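Putative calcium-regulated periplasmic protein (Bacteroides thetaiotaomicron, PDB 3DB7) binds calcium ions and probably works in the periplasm as a calcium-regulated protein of the PepSY-like family, its precise role being unknown. Local coordinates at residues P7-V10 / T11-P14; Q82-V85 / T86-P90; K115-L118 / K119-I123. All coordinates share one frame; numbering follows the deposited sequence.

Contact 1. Residues P7-V10 / T11-P14; sequences PIQV and TQMP. With EDO (1,2-ethanediol), chain E.
Past the end of strand 6-8 the backbone of Q9 to M13 coils into a short 3-10 turn, in which Q12 N bonds to Q9 O at 2.9 Å and M13 N to V10 O at 3.0 Å. Both donors stand above the plane of the carbonyl they use, not on a lone pair. The turn joins the first strand of the antiparallel sheet to helix 15-24, for which P14 takes the N-cap position.

Q12 folds its side chain back over the start of the turn. Its CG lies anti to the carbonyl carbon (chi1 -70°) and the chain runs on extended, which carries OE1 to Q9 N at 2.8 Å. That bond is almost straight, 174° at the hydrogen, although the donor is tilted from the plane of the Q12 amide. The same oxygen rests 3.4 Å from I8 CB, so it also touches the base of the isoleucine side chain.

On the inner side, I8 and M13 cross at about a right angle. The tip of I8, CD1, meets CG of M13, a selenomethionine; in the conformer described here, M13 SE lies loosely near V10 CG1, at 4.1 Å. I8 pairs through its backbone with A33 of strand 30-38, and I8 and M13 rest on Y44 of strand 41-48, so the turn packs beside these strands.

A 1,2-ethanediol, probably from the crystallisation liquor, spans strands 6-8 and 30-38. It bonds to A33 N, its O2 donates to I8 O at 2.7 Å, and its O1 makes a weak, 3.4 Å bond to Q9 OE1.

Contact 2. Residues Q82-V85 / T86-P90; sequences QKYV and TTNYP
N88 points ND2 at one face of the Y84 ring, one turn back along helix 79-88: the nitrogen stands 3.3 Å above the ring plane, over its centre, with the amide tilted 45° to the ring. It also reaches back to Y84 O, a weak bond at 3.0 Å added to the regular one from N88 N. Y84 puts its CG anti to the backbone N (chi1 -170°), and the ring extends toward the C-terminal end of the helix. There CE2 of Y84 meets CE2 of Y89, the latter at its ring edge, and a water joins the two hydroxyls, 2.8 Å from Y84 OH and 3.1 Å from Y89 OH. Y84, V85 and Y89 pack on L114 of strand 113-117, seating this helix end on the last strands of the sheet.

On the exposed side T86 OG1 donates to Q82 O at 2.7 Å and T87 OG1 to K83 O at 2.8 Å, each threonine's backbone N reaching the same carbonyl from the opposite face.

Q82 O, K83 O and Y84 O thus each serve a side-chain donor, the last weakly, while regular helix bonding persists as far as Y89 N to V85 O.

Contact 3. Residues K115-L118 / K119-I123; sequences KFDL and KFNLI
F116 and L122 are paired, side chains on the same face of the sheet, at a non-hydrogen-bonded position of the antiparallel beta hairpin made by strands 113-117 and 122-126. The hairpin is of the type I turn plus G1 bulge kind: the chain reverses through a type I turn from D117 to F120, closed by F120 N to D117 O at 2.8 Å, and F120, the last turn residue, takes the bulge position with positive phi (71°). On the side of the pair away from the turn I123 N bonds to K115 O; on the turn side D117 N bonds to N121 O.

D117 organises the loop. From CB, which lies 4.2 Å from N121 O, its CG is set between the backbone N and the carbonyl carbon (chi1 72°), and this folds the carboxylate in over the turn. CG comes within 3.7 Å of N121 CB. OD1 accepts N121 N at 2.8 Å, approached from above the carboxylate plane, and takes a weak bond from K119 N as well. OD2 offers its syn lone pair to N121 ND2. The loop backbone and the N121 amide are therefore tied to one carboxylate, whose negative charge these donors would help to stabilise.

At the end of the turn the F120 ring lies over the carbonyl of L118, whose O is above the ring centre. F116, F120 and L122 all pack against helix 79-88 on this face of the hairpin. Across the pair, L122 CD1 sits over one face of the F116 ring in a CH-pi contact, 4.2 Å from the ring centroid and 25° off the normal.

How the contacts relate
From the N terminus the chain first makes contact 1, the turn that leads from strand 6-8, one outermost strand of the sheet, to helix 15-24. Contact 2 comes much later, at the C-terminal end of helix 79-88, and contact 3 then closes the final hairpin, which includes the other outermost strand, 122-126. The three follow in series; none nests or crosses. Contact 1 stands apart, its centre about 35 Å from that of contact 2 and about 32 Å from that of contact 3, on the opposite side of the chain's centre. Contacts 2 and 3 touch: Y84 packs on both F116 and L122, tying the helix end to the hairpin.

Contact 1. Residues P7-V10 / T11-P14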
ATOM      1  N   PRO A   7     -19.409  11.614  10.612  1.00 12.99           N
ATOM      2  CA  PRO A   7     -19.296  12.797   9.763  1.00 12.15           C
ATOM      3  C   PRO A   7     -19.117  14.029  10.627  1.00 11.05           C
ATOM      4  O   PRO A   7     -19.643  14.089  11.750  1.00 12.32           O
ATOM      5  CB  PRO A   7     -20.591  12.790   8.923  1.00 14.91           C
ATOM      6  CG  PRO A   7     -21.457  11.805   9.555  1.00 20.70           C
ATOM      7  CD  PRO A   7     -20.692  10.915  10.441  1.00 17.15           C
ATOM      8  N   ILE A   8     -18.273  14.934  10.154  1.00  9.77           N
ATOM      9  CA  ILE A   8     -17.931  16.155  10.859  1.00  8.90           C
ATOM     10  C   ILE A   8     -17.811  17.287   9.889  1.00 11.69           C
ATOM     11  O   ILE A   8     -17.715  17.098   8.685  1.00  9.83           O
ATOM     12  CB  ILE A   8     -16.597  16.061  11.628  1.00 10.16           C
ATOM     13  CG1 ILE A   8     -15.453  15.654  10.704  1.00 11.07           C
ATOM     14  CG2 ILE A   8     -16.667  15.028  12.749  1.00 12.76           C
ATOM     15  CD1 ILE A   8     -14.060  15.618  11.399  1.00 12.57           C
ATOM     16  N   GLN A   9     -17.774  18.486  10.439  1.00 10.86           N
ATOM     17  CA  GLN A   9     -17.466  19.651   9.646  1.00 12.34           C
ATOM     18  C   GLN A   9     -15.943  19.720   9.563  1.00  9.19           C
ATOM     19  O   GLN A   9     -15.222  19.254  10.441  1.00 10.17           O
ATOM     20  CB  GLN A   9     -18.035  20.930  10.290  1.00 13.84           C
ATOM     21  CG  GLN A   9     -19.586  20.944  10.413  1.00 13.42           C
ATOM     22  CD  GLN A   9     -20.302  20.804   9.058  1.00 22.85           C
ATOM     23  OE1 GLN A   9     -19.726  21.056   8.001  1.00 41.53           O
ATOM     24  NE2 GLN A   9     -21.572  20.407   9.102  1.00 32.69           N
ATOM     25  N   VAL A  10     -15.460  20.320   8.494  1.00  9.96           N
ATOM     26  CA  VAL A  10     -14.036  20.581   8.353  1.00  9.09           C
ATOM     27  C   VAL A  10     -13.467  21.368   9.525  1.00 10.42           C
ATOM     28  O   VAL A  10     -12.381  21.108   9.952  1.00  9.35           O
ATOM     29  CB  VAL A  10     -13.731  21.348   7.059  1.00 11.67           C
ATOM     30  CG1 VAL A  10     -12.256  21.684   6.966  1.00 13.79           C
ATOM     31  CG2 VAL A  10     -14.126  20.469   5.843  1.00 15.45           C
ATOM     32  N   THR A  11     -14.255  22.262  10.086  1.00 10.51           N
ATOM     33  CA  THR A  11     -13.783  23.020  11.247  1.00 10.61           C
ATOM     34  C   THR A  11     -13.604  22.177  12.495  1.00 12.39           C
ATOM     35  O   THR A  11     -13.038  22.648  13.478  1.00 10.98           O
ATOM     36  CB  THR A  11     -14.751  24.213  11.560  1.00 12.30           C
ATOM     37  OG1 THR A  11     -16.092  23.715  11.625  1.00 12.03           O
ATOM     38  CG2 THR A  11     -14.684  25.334  10.491  1.00 12.08           C
ATOM     39  N   GLN A  12     -14.074  20.936  12.470  1.00 10.33           N
ATOM     40  CA  GLN A  12     -13.837  20.024  13.594  1.00 10.58           C
ATOM     41  C   GLN A  12     -12.575  19.206  13.454  1.00 11.69           C
ATOM     42  O   GLN A  12     -12.211  18.439  14.354  1.00 12.87           O
ATOM     43  CB  GLN A  12     -15.009  19.039  13.759  1.00  9.84           C
ATOM     44  CG  GLN A  12     -16.242  19.730  14.242  1.00 11.26           C
ATOM     45  CD  GLN A  12     -17.431  18.807  14.252  1.00 13.19           C
ATOM     46  OE1 GLN A  12     -18.154  18.675  13.234  1.00 13.02           O
ATOM     47  NE2 GLN A  12     -17.687  18.212  15.417  1.00 19.20           N
HETATM   48  N   MSE A  13     -11.921  19.340  12.303  0.67  8.97           N
HETATM   49  CA  MSE A  13     -10.628  18.691  12.056  0.67  9.85           C
HETATM   50  C   MSE A  13      -9.468  19.429  12.737  0.67  9.69           C
HETATM   51  O   MSE A  13      -9.518  20.658  12.961  0.67  6.99           O
HETATM   52  CB  MSE A  13     -10.331  18.601  10.536  0.67 11.79           C
HETATM   53  CG  MSE A  13     -11.410  17.894   9.710  0.67 12.93           C
HETATM   54 SE   MSE A  13     -11.115  17.887   7.804  0.50 11.21          SE
HETATM   55  CE  MSE A  13      -9.816  16.465   7.938  0.67 10.63           C
ATOM     56  N   PRO A  14      -8.366  18.709  13.025  1.00 10.56           N
ATOM     57  CA  PRO A  14      -7.206  19.438  13.560  1.00 10.00           C
ATOM     58  C   PRO A  14      -6.832  20.620  12.675  1.00  8.88           C
ATOM     59  O   PRO A  14      -6.957  20.552  11.455  1.00 10.05           O
ATOM     60  CB  PRO A  14      -6.086  18.404  13.517  1.00 12.36           C
ATOM     61  CG  PRO A  14      -6.833  17.087  13.609  1.00 14.23           C
ATOM     62  CD  PRO A  14      -8.090  17.276  12.816  1.00 11.87           C
TER
HETATM   63  C1  EDO E   4     -18.703  18.864   4.543  1.00 23.27           C
HETATM   64  O1  EDO E   4     -19.933  19.139   5.232  1.00 32.32           O
HETATM   65  C2  EDO E   4     -17.859  18.088   5.537  1.00 21.85           C
HETATM   66  O2  EDO E   4     -18.538  16.923   6.075  1.00 17.15           O

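Contact 2. Residues Q82-V85 / T86-P90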
ATOM      1  N   GLN A  82      10.217  13.174  -6.016  1.00  8.96           N
ATOM      2  CA  GLN A  82       9.760  13.830  -7.250  1.00  9.91           C
ATOM      3  C   GLN A  82      10.821  13.712  -8.345  1.00  9.56           C
ATOM      4  O   GLN A  82      10.547  13.460  -9.513  1.00  9.24           O
ATOM      5  CB  GLN A  82       9.394  15.274  -6.947  1.00 10.48           C
ATOM      6  CG  GLN A  82       9.058  16.094  -8.168  1.00 10.54           C
ATOM      7  CD  GLN A  82       7.785  15.686  -8.887  1.00 10.05           C
ATOM      8  OE1 GLN A  82       7.143  14.664  -8.553  1.00 12.16           O
ATOM      9  NE2 GLN A  82       7.421  16.466  -9.908  1.00  9.01           N
ATOM     10  N   LYS A  83      12.088  13.832  -7.945  1.00  7.47           N
ATOM     11  CA  LYS A  83      13.166  13.699  -8.888  1.00  8.30           C
ATOM     12  C   LYS A  83      13.270  12.271  -9.368  1.00  7.57           C
ATOM     13  O   LYS A  83      13.425  12.073 -10.551  1.00  8.67           O
ATOM     14  CB  LYS A  83      14.515  14.156  -8.335  1.00  9.65           C
ATOM     15  CG  LYS A  83      15.632  14.047  -9.345  1.00  8.41           C
ATOM     16  CD  LYS A  83      16.886  14.727  -8.935  1.00  8.57           C
ATOM     17  CE  LYS A  83      17.992  14.444  -9.881  1.00 10.66           C
ATOM     18  NZ  LYS A  83      19.300  15.167  -9.524  1.00  8.56           N
ATOM     19  N   TYR A  84      13.159  11.276  -8.472  1.00  7.84           N
ATOM     20  CA  TYR A  84      13.211   9.883  -8.905  1.00  8.78           C
ATOM     21  C   TYR A  84      12.097   9.590  -9.921  1.00  8.37           C
ATOM     22  O   TYR A  84      12.308   8.937 -10.945  1.00  8.50           O
ATOM     23  CB  TYR A  84      13.105   8.915  -7.671  1.00  9.57           C
ATOM     24  CG  TYR A  84      13.377   7.501  -8.017  1.00  9.48           C
ATOM     25  CD1 TYR A  84      14.652   7.034  -7.983  1.00 10.05           C
ATOM     26  CD2 TYR A  84      12.363   6.674  -8.505  1.00 11.69           C
ATOM     27  CE1 TYR A  84      14.950   5.771  -8.412  1.00 10.32           C
ATOM     28  CE2 TYR A  84      12.660   5.409  -8.882  1.00 11.79           C
ATOM     29  CZ  TYR A  84      13.961   4.968  -8.845  1.00 11.91           C
ATOM     30  OH  TYR A  84      14.310   3.699  -9.318  1.00 14.17           O
ATOM     31  N   VAL A  85      10.902  10.059  -9.604  1.00  7.55           N
ATOM     32  CA  VAL A  85       9.744   9.781 -10.452  1.00  7.58           C
ATOM     33  C   VAL A  85       9.870  10.448 -11.815  1.00  8.02           C
ATOM     34  O   VAL A  85       9.694   9.838 -12.853  1.00  9.91           O
ATOM     35  CB  VAL A  85       8.413  10.145  -9.777  1.00  8.66           C
ATOM     36  CG1 VAL A  85       7.284  10.089 -10.785  1.00 10.79           C
ATOM     37  CG2 VAL A  85       8.137   9.253  -8.522  1.00  9.36           C
ATOM     38  N   THR A  86      10.214  11.714 -11.811  1.00  7.75           N
ATOM     39  CA  THR A  86      10.323  12.450 -13.067  1.00  9.23           C
ATOM     40  C   THR A  86      11.513  12.057 -13.929  1.00  9.34           C
ATOM     41  O   THR A  86      11.503  12.259 -15.119  1.00  8.47           O
ATOM     42  CB  THR A  86      10.278  13.955 -12.842  1.00  9.09           C
ATOM     43  OG1 THR A  86      11.332  14.368 -11.969  1.00  8.84           O
ATOM     44  CG2 THR A  86       8.947  14.368 -12.280  1.00 10.16           C
ATOM     45  N   THR A  87      12.528  11.469 -13.320  1.00  7.78           N
ATOM     46  CA  THR A  87      13.668  10.890 -14.059  1.00  9.84           C
ATOM     47  C   THR A  87      13.294   9.560 -14.689  1.00  9.14           C
ATOM     48  O   THR A  87      13.520   9.337 -15.881  1.00 11.65           O
ATOM     49  CB  THR A  87      14.863  10.652 -13.131  1.00  8.35           C
ATOM     50  OG1 THR A  87      15.293  11.909 -12.580  1.00  9.51           O
ATOM     51  CG2 THR A  87      16.037   9.943 -13.894  1.00 11.69           C
ATOM     52  N   ASN A  88      12.736   8.652 -13.912  1.00  9.19           N
ATOM     53  CA  ASN A  88      12.614   7.256 -14.334  1.00  9.00           C
ATOM     54  C   ASN A  88      11.272   6.900 -14.923  1.00 11.82           C
ATOM     55  O   ASN A  88      11.144   5.878 -15.630  1.00 12.06           O
ATOM     56  CB  ASN A  88      12.908   6.338 -13.131  1.00  9.43           C
ATOM     57  CG  ASN A  88      14.337   6.453 -12.705  1.00 12.10           C
ATOM     58  OD1 ASN A  88      15.217   6.095 -13.493  1.00 15.07           O
ATOM     59  ND2 ASN A  88      14.608   7.031 -11.522  1.00 10.75           N
ATOM     60  N   TYR A  89      10.265   7.725 -14.636  1.00  9.51           N
ATOM     61  CA  TYR A  89       8.903   7.567 -15.136  1.00  9.05           C
ATOM     62  C   TYR A  89       8.373   8.898 -15.633  1.00 10.25           C
ATOM     63  O   TYR A  89       7.408   9.444 -15.095  1.00 12.35           O
ATOM     64  CB  TYR A  89       7.972   6.939 -14.081  1.00 10.19           C
ATOM     65  CG  TYR A  89       8.518   5.689 -13.488  1.00 12.11           C
ATOM     66  CD1 TYR A  89       8.271   4.470 -14.072  1.00 12.01           C
ATOM     67  CD2 TYR A  89       9.288   5.717 -12.352  1.00 13.08           C
ATOM     68  CE1 TYR A  89       8.761   3.289 -13.529  1.00 11.75           C
ATOM     69  CE2 TYR A  89       9.810   4.577 -11.808  1.00 12.56           C
ATOM     70  CZ  TYR A  89       9.548   3.335 -12.401  1.00 15.23           C
ATOM     71  OH  TYR A  89      10.100   2.195 -11.837  1.00 16.64           O
ATOM     72  N   PRO A  90       9.040   9.432 -16.669  1.00 11.89           N
ATOM     73  CA  PRO A  90       8.711  10.799 -17.115  1.00 12.67           C
ATOM     74  C   PRO A  90       7.302  11.045 -17.663  1.00 12.69           C
ATOM     75  O   PRO A  90       6.864  12.204 -17.750  1.00 16.78           O
ATOM     76  CB  PRO A  90       9.753  11.076 -18.177  1.00 14.49           C
ATOM     77  CG  PRO A  90      10.102   9.713 -18.699  1.00 13.18           C
ATOM     78  CD  PRO A  90      10.096   8.826 -17.497  1.00 12.33           C
TER
HETATM   79  O   HOH W   1      13.124   2.550 -11.523  1.00 27.96           O

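Contact 3. Residues K115-L118 / K119-I123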
ATOM      1  N   LYS A 115       8.355   2.394  -3.127  1.00  8.15           N
ATOM      2  CA  LYS A 115       8.497   2.669  -1.692  1.00  9.06           C
ATOM      3  C   LYS A 115       9.873   3.210  -1.448  1.00  8.29           C
ATOM      4  O   LYS A 115      10.860   2.750  -2.024  1.00  8.73           O
ATOM      5  CB  LYS A 115       8.271   1.389  -0.897  1.00  9.94           C
ATOM      6  CG  LYS A 115       6.825   0.926  -0.920  1.00 15.46           C
ATOM      7  CD  LYS A 115       6.586  -0.407  -0.156  1.00 19.08           C
ATOM      8  CE  LYS A 115       6.857  -0.271   1.273  1.00 22.19           C
ATOM      9  NZ  LYS A 115       6.564  -1.597   2.035  1.00 23.02           N
ATOM     10  N   PHE A 116       9.928   4.162  -0.529  1.00  8.04           N
ATOM     11  CA  PHE A 116      11.184   4.831  -0.133  1.00  8.12           C
ATOM     12  C   PHE A 116      11.256   4.812   1.398  1.00  8.23           C
ATOM     13  O   PHE A 116      10.219   4.990   2.086  1.00  8.80           O
ATOM     14  CB  PHE A 116      11.221   6.272  -0.605  1.00  9.06           C
ATOM     15  CG  PHE A 116      11.112   6.416  -2.070  1.00  9.90           C
ATOM     16  CD1 PHE A 116       9.866   6.409  -2.699  1.00  8.46           C
ATOM     17  CD2 PHE A 116      12.256   6.588  -2.845  1.00  9.18           C
ATOM     18  CE1 PHE A 116       9.776   6.550  -4.077  1.00 12.41           C
ATOM     19  CE2 PHE A 116      12.160   6.755  -4.206  1.00 11.37           C
ATOM     20  CZ  PHE A 116      10.936   6.732  -4.822  1.00 12.37           C
ATOM     21  N   ASP A 117      12.447   4.703   1.951  1.00  9.12           N
ATOM     22  CA  ASP A 117      12.593   4.937   3.381  1.00  8.97           C
ATOM     23  C   ASP A 117      12.513   6.442   3.645  1.00  9.95           C
ATOM     24  O   ASP A 117      12.325   7.262   2.736  1.00  9.93           O
ATOM     25  CB  ASP A 117      13.862   4.232   3.944  1.00  9.42           C
ATOM     26  CG  ASP A 117      15.172   4.892   3.515  1.00 13.70           C
ATOM     27  OD1 ASP A 117      15.152   6.028   2.988  1.00 12.44           O
ATOM     28  OD2 ASP A 117      16.244   4.226   3.690  1.00 12.83           O
ATOM     29  N   LEU A 118      12.602   6.797   4.918  1.00 10.39           N
ATOM     30  CA  LEU A 118      12.382   8.190   5.302  1.00  9.01           C
ATOM     31  C   LEU A 118      13.556   9.078   4.910  1.00 11.38           C
ATOM     32  O   LEU A 118      13.455  10.326   5.012  1.00 14.18           O
ATOM     33  CB  LEU A 118      11.996   8.309   6.800  1.00 13.38           C
ATOM     34  CG  LEU A 118      10.620   7.736   7.176  1.00 14.74           C
ATOM     35  CD1 LEU A 118      10.233   8.115   8.637  1.00 19.78           C
ATOM     36  CD2 LEU A 118       9.554   8.175   6.226  1.00 18.91           C
ATOM     37  N   LYS A 119      14.656   8.465   4.488  0.60 12.04           N
ATOM     38  CA  LYS A 119      15.768   9.213   3.930  0.60 11.27           C
ATOM     39  C   LYS A 119      15.740   9.183   2.403  0.60 14.00           C
ATOM     40  O   LYS A 119      16.704   9.530   1.744  0.60 16.24           O
ATOM     41  CB  LYS A 119      17.099   8.692   4.482  0.60 12.89           C
ATOM     42  CG  LYS A 119      17.213   8.869   5.995  0.60 19.96           C
ATOM     43  CD  LYS A 119      18.313   8.010   6.576  0.60 23.76           C
ATOM     44  CE  LYS A 119      18.301   8.000   8.114  0.60 27.37           C
ATOM     45  NZ  LYS A 119      18.983   6.776   8.623  0.60 32.26           N
ATOM     46  N   PHE A 120      14.611   8.718   1.882  1.00 10.38           N
ATOM     47  CA  PHE A 120      14.307   8.754   0.434  1.00 10.00           C
ATOM     48  C   PHE A 120      15.144   7.794  -0.381  1.00 12.49           C
ATOM     49  O   PHE A 120      15.279   7.937  -1.603  1.00 13.14           O
ATOM     50  CB  PHE A 120      14.349  10.191  -0.171  1.00 13.00           C
ATOM     51  CG  PHE A 120      13.776  11.214   0.718  1.00 18.65           C
ATOM     52  CD1 PHE A 120      12.448  11.221   1.015  1.00 14.90           C
ATOM     53  CD2 PHE A 120      14.607  12.143   1.308  1.00 22.91           C
ATOM     54  CE1 PHE A 120      11.937  12.184   1.924  1.00 18.47           C
ATOM     55  CE2 PHE A 120      14.092  13.101   2.174  1.00 26.62           C
ATOM     56  CZ  PHE A 120      12.768  13.119   2.460  1.00 19.47           C
ATOM     57  N   ASN A 121      15.639   6.765   0.287  1.00  9.91           N
ATOM     58  CA  ASN A 121      16.277   5.644  -0.435  1.00 11.50           C
ATOM     59  C   ASN A 121      15.197   4.672  -0.928  1.00 10.63           C
ATOM     60  O   ASN A 121      14.262   4.361  -0.224  1.00 10.09           O
ATOM     61  CB  ASN A 121      17.223   4.885   0.440  1.00 11.56           C
ATOM     62  CG  ASN A 121      18.329   5.772   0.959  1.00 12.16           C
ATOM     63  OD1 ASN A 121      19.063   6.344   0.192  1.00 12.21           O
ATOM     64  ND2 ASN A 121      18.426   5.903   2.282  1.00 10.08           N
ATOM     65  N   LEU A 122      15.312   4.267  -2.181  1.00  9.96           N
ATOM     66  CA  LEU A 122      14.384   3.315  -2.747  1.00  8.55           C
ATOM     67  C   LEU A 122      14.479   1.985  -2.049  1.00 10.01           C
ATOM     68  O   LEU A 122      15.572   1.459  -1.876  1.00 10.43           O
ATOM     69  CB  LEU A 122      14.717   3.110  -4.230  1.00 10.07           C
ATOM     70  CG  LEU A 122      13.736   2.255  -5.013  1.00 11.75           C
ATOM     71  CD1 LEU A 122      12.386   3.034  -5.253  1.00 10.85           C
ATOM     72  CD2 LEU A 122      14.322   1.805  -6.360  1.00 11.77           C
ATOM     73  N   ILE A 123      13.337   1.440  -1.648  1.00  8.44           N
ATOM     74  CA  ILE A 123      13.317   0.110  -1.015  1.00  8.60           C
ATOM     75  C   ILE A 123      12.355  -0.879  -1.660  1.00  8.96           C
ATOM     76  O   ILE A 123      12.343  -2.052  -1.276  1.00  9.25           O
ATOM     77  CB  ILE A 123      13.041   0.223   0.503  1.00 10.09           C
ATOM     78  CG1 ILE A 123      11.679   0.855   0.813  1.00 12.18           C
ATOM     79  CG2 ILE A 123      14.268   0.968   1.216  1.00  9.30           C
ATOM     80  CD1 ILE A 123      11.309   0.839   2.294  1.00 12.28           C
TER